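Local coordinates for protein putative ring-cleaving dioxygenase MhqO (Bacillus subtilis subsp. subtilis, PDB 3OAJ) that probably cleaves aromatic rings as an iron-dependent extradiol-type dioxygenase and may contribute to the breakdown of aromatic compounds, at residues G17-N22 / G303-E308. Sequence-based numbering, arbitrary orientation.
Sequences GHPQEN and GLLPFE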
loop_
_atom_site.group_PDB
_atom_site.type_symbol
_atom_site.label_atom_id
_atom_site.label_comp_id
_atom_site.label_asym_id
_atom_site.label_seq_id
_atom_site.Cartn_x
_atom_site.Cartn_y
_atom_site.Cartn_z
ATOM N N GLY A 17 6.717 12.290 4.740
ATOM C CA GLY A 17 7.392 13.592 4.716
ATOM C C GLY A 17 7.656 14.106 3.312
ATOM O O GLY A 17 6.881 13.856 2.397
ATOM N N HIS A 18 8.758 14.832 3.149
ATOM C CA HIS A 18 9.097 15.482 1.883
ATOM C C HIS A 18 8.973 14.552 0.669
ATOM O O HIS A 18 9.522 13.445 0.694
ATOM C CB HIS A 18 10.540 15.996 1.966
ATOM C CG HIS A 18 10.885 17.034 0.943
ATOM N ND1 HIS A 18 10.952 16.762 -0.409
ATOM C CD2 HIS A 18 11.221 18.339 1.080
ATOM C CE1 HIS A 18 11.293 17.859 -1.062
ATOM N NE2 HIS A 18 11.468 18.829 -0.181
ATOM N N PRO A 19 8.310 15.024 -0.417
ATOM C CA PRO A 19 8.188 14.184 -1.618
ATOM C C PRO A 19 9.498 13.733 -2.255
ATOM O O PRO A 19 9.535 12.642 -2.818
ATOM C CB PRO A 19 7.358 15.044 -2.586
ATOM C CG PRO A 19 7.531 16.447 -2.102
ATOM C CD PRO A 19 7.684 16.351 -0.610
ATOM N N GLN A 20 10.563 14.538 -2.189
ATOM C CA GLN A 20 11.833 14.101 -2.757
ATOM C C GLN A 20 12.446 12.950 -1.954
ATOM O O GLN A 20 12.982 12.003 -2.533
ATOM C CB GLN A 20 12.836 15.256 -2.904
ATOM C CG GLN A 20 14.117 14.852 -3.640
ATOM C CD GLN A 20 13.865 14.497 -5.101
ATOM O OE1 GLN A 20 13.676 15.381 -5.929
ATOM N NE2 GLN A 20 13.840 13.207 -5.412
ATOM N N GLU A 21 12.364 13.046 -0.629
ATOM C CA GLU A 21 12.845 11.980 0.254
ATOM C C GLU A 21 12.049 10.687 0.052
ATOM O O GLU A 21 12.620 9.593 -0.069
ATOM C CB GLU A 21 12.760 12.437 1.712
ATOM C CG GLU A 21 13.692 13.579 2.045
ATOM C CD GLU A 21 13.490 14.115 3.456
ATOM O OE1 GLU A 21 12.748 13.486 4.252
ATOM O OE2 GLU A 21 14.100 15.170 3.764
ATOM N N ASN A 22 10.730 10.827 -0.016
ATOM C CA ASN A 22 9.836 9.707 -0.299
ATOM C C ASN A 22 10.214 9.044 -1.622
ATOM O O ASN A 22 10.419 7.832 -1.689
ATOM C CB ASN A 22 8.399 10.245 -0.327
ATOM C CG ASN A 22 7.364 9.195 -0.695
ATOM O OD1 ASN A 22 6.634 9.360 -1.668
ATOM N ND2 ASN A 22 7.266 8.143 0.097
ATOM N N GLY A 303 2.110 25.982 -5.527
ATOM C CA GLY A 303 2.241 25.540 -4.150
ATOM C C GLY A 303 2.960 24.218 -3.942
ATOM O O GLY A 303 3.319 23.898 -2.812
ATOM N N LEU A 304 3.164 23.443 -5.008
ATOM C CA LEU A 304 3.750 22.100 -4.860
ATOM C C LEU A 304 5.271 22.140 -4.925
ATOM O O LEU A 304 5.848 22.875 -5.728
ATOM C CB LEU A 304 3.188 21.116 -5.903
ATOM C CG LEU A 304 1.707 20.728 -5.802
ATOM C CD1 LEU A 304 1.283 19.981 -7.052
ATOM C CD2 LEU A 304 1.418 19.891 -4.568
ATOM N N LEU A 305 5.915 21.351 -4.069
ATOM C CA LEU A 305 7.379 21.295 -4.036
ATOM C C LEU A 305 7.897 20.531 -5.245
ATOM O O LEU A 305 7.393 19.466 -5.552
ATOM C CB LEU A 305 7.869 20.609 -2.749
ATOM C CG LEU A 305 7.735 21.394 -1.439
ATOM C CD1 LEU A 305 7.975 20.494 -0.237
ATOM C CD2 LEU A 305 8.687 22.602 -1.406
ATOM N N PRO A 306 8.921 21.064 -5.935
ATOM C CA PRO A 306 9.455 20.297 -7.043
ATOM C C PRO A 306 10.217 19.072 -6.544
ATOM O O PRO A 306 10.801 19.082 -5.446
ATOM C CB PRO A 306 10.400 21.289 -7.735
ATOM C CG PRO A 306 10.824 22.205 -6.648
ATOM C CD PRO A 306 9.615 22.356 -5.774
ATOM N N PHE A 307 10.209 18.022 -7.350
ATOM C CA PHE A 307 10.979 16.829 -7.056
ATOM C C PHE A 307 11.199 16.058 -8.344
ATOM O O PHE A 307 10.465 16.242 -9.315
ATOM C CB PHE A 307 10.295 15.958 -5.968
ATOM C CG PHE A 307 9.095 15.188 -6.456
ATOM C CD1 PHE A 307 9.229 13.877 -6.889
ATOM C CD2 PHE A 307 7.830 15.768 -6.459
ATOM C CE1 PHE A 307 8.124 13.152 -7.340
ATOM C CE2 PHE A 307 6.722 15.053 -6.910
ATOM C CZ PHE A 307 6.872 13.755 -7.363
ATOM N N GLU A 308 12.220 15.210 -8.363
ATOM C CA GLU A 308 12.456 14.376 -9.528
ATOM C C GLU A 308 12.691 12.921 -9.161
ATOM O O GLU A 308 13.248 12.609 -8.102
ATOM C CB GLU A 308 13.576 14.942 -10.419
ATOM C CG GLU A 308 15.004 14.683 -9.951
ATOM C CD GLU A 308 16.053 14.982 -11.029
ATOM O OE1 GLU A 308 17.246 14.689 -10.796
ATOM O OE2 GLU A 308 15.689 15.498 -12.110
#
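Gln20, in the first turn of helix 19-29, comes closest to the extended chain 304-308 at Phe307, with the two CA atoms 5.2 Å apart. Its side-chain amide pairs with the backbone of Glu308. Glu308 N donates to Gln20 OE1 (2.8 Å), tilted 21° from the carbonyl plane. Gln20 NE2 donates in return to Glu308 O (2.8 Å), nearly straight at 173°. This pair of bonds fixes the amide's rotation, and a bend at chi2 (66°) brings the amide alongside the Glu308 backbone. Gln20 OE1 also lies 3.3 Å from Phe307 CA. Just ahead of the helix, His18 is the N-cap: its ND1 accepts from Gln20 N in the ring plane, and with the ring so held, Leu305 CD1 rests over one face in a CH-pi contact, 4.2 Å from the His18 centroid. The same methyl reaches Pro19 CD, and Pro19 CB sits over a face of the Phe307 ring, 4.0 Å from Phe307 CD2. Away from the metal site, the C-terminal tail thus packs on the first helix of the N-terminal VOC module. Phe307 also packs on Leu34 and Leu49 and meets Tyr47 edge-to-face, while Tyr47 OH hydrogen-bonds Leu305 O, joining the tail to strands 33-39 and 47-52.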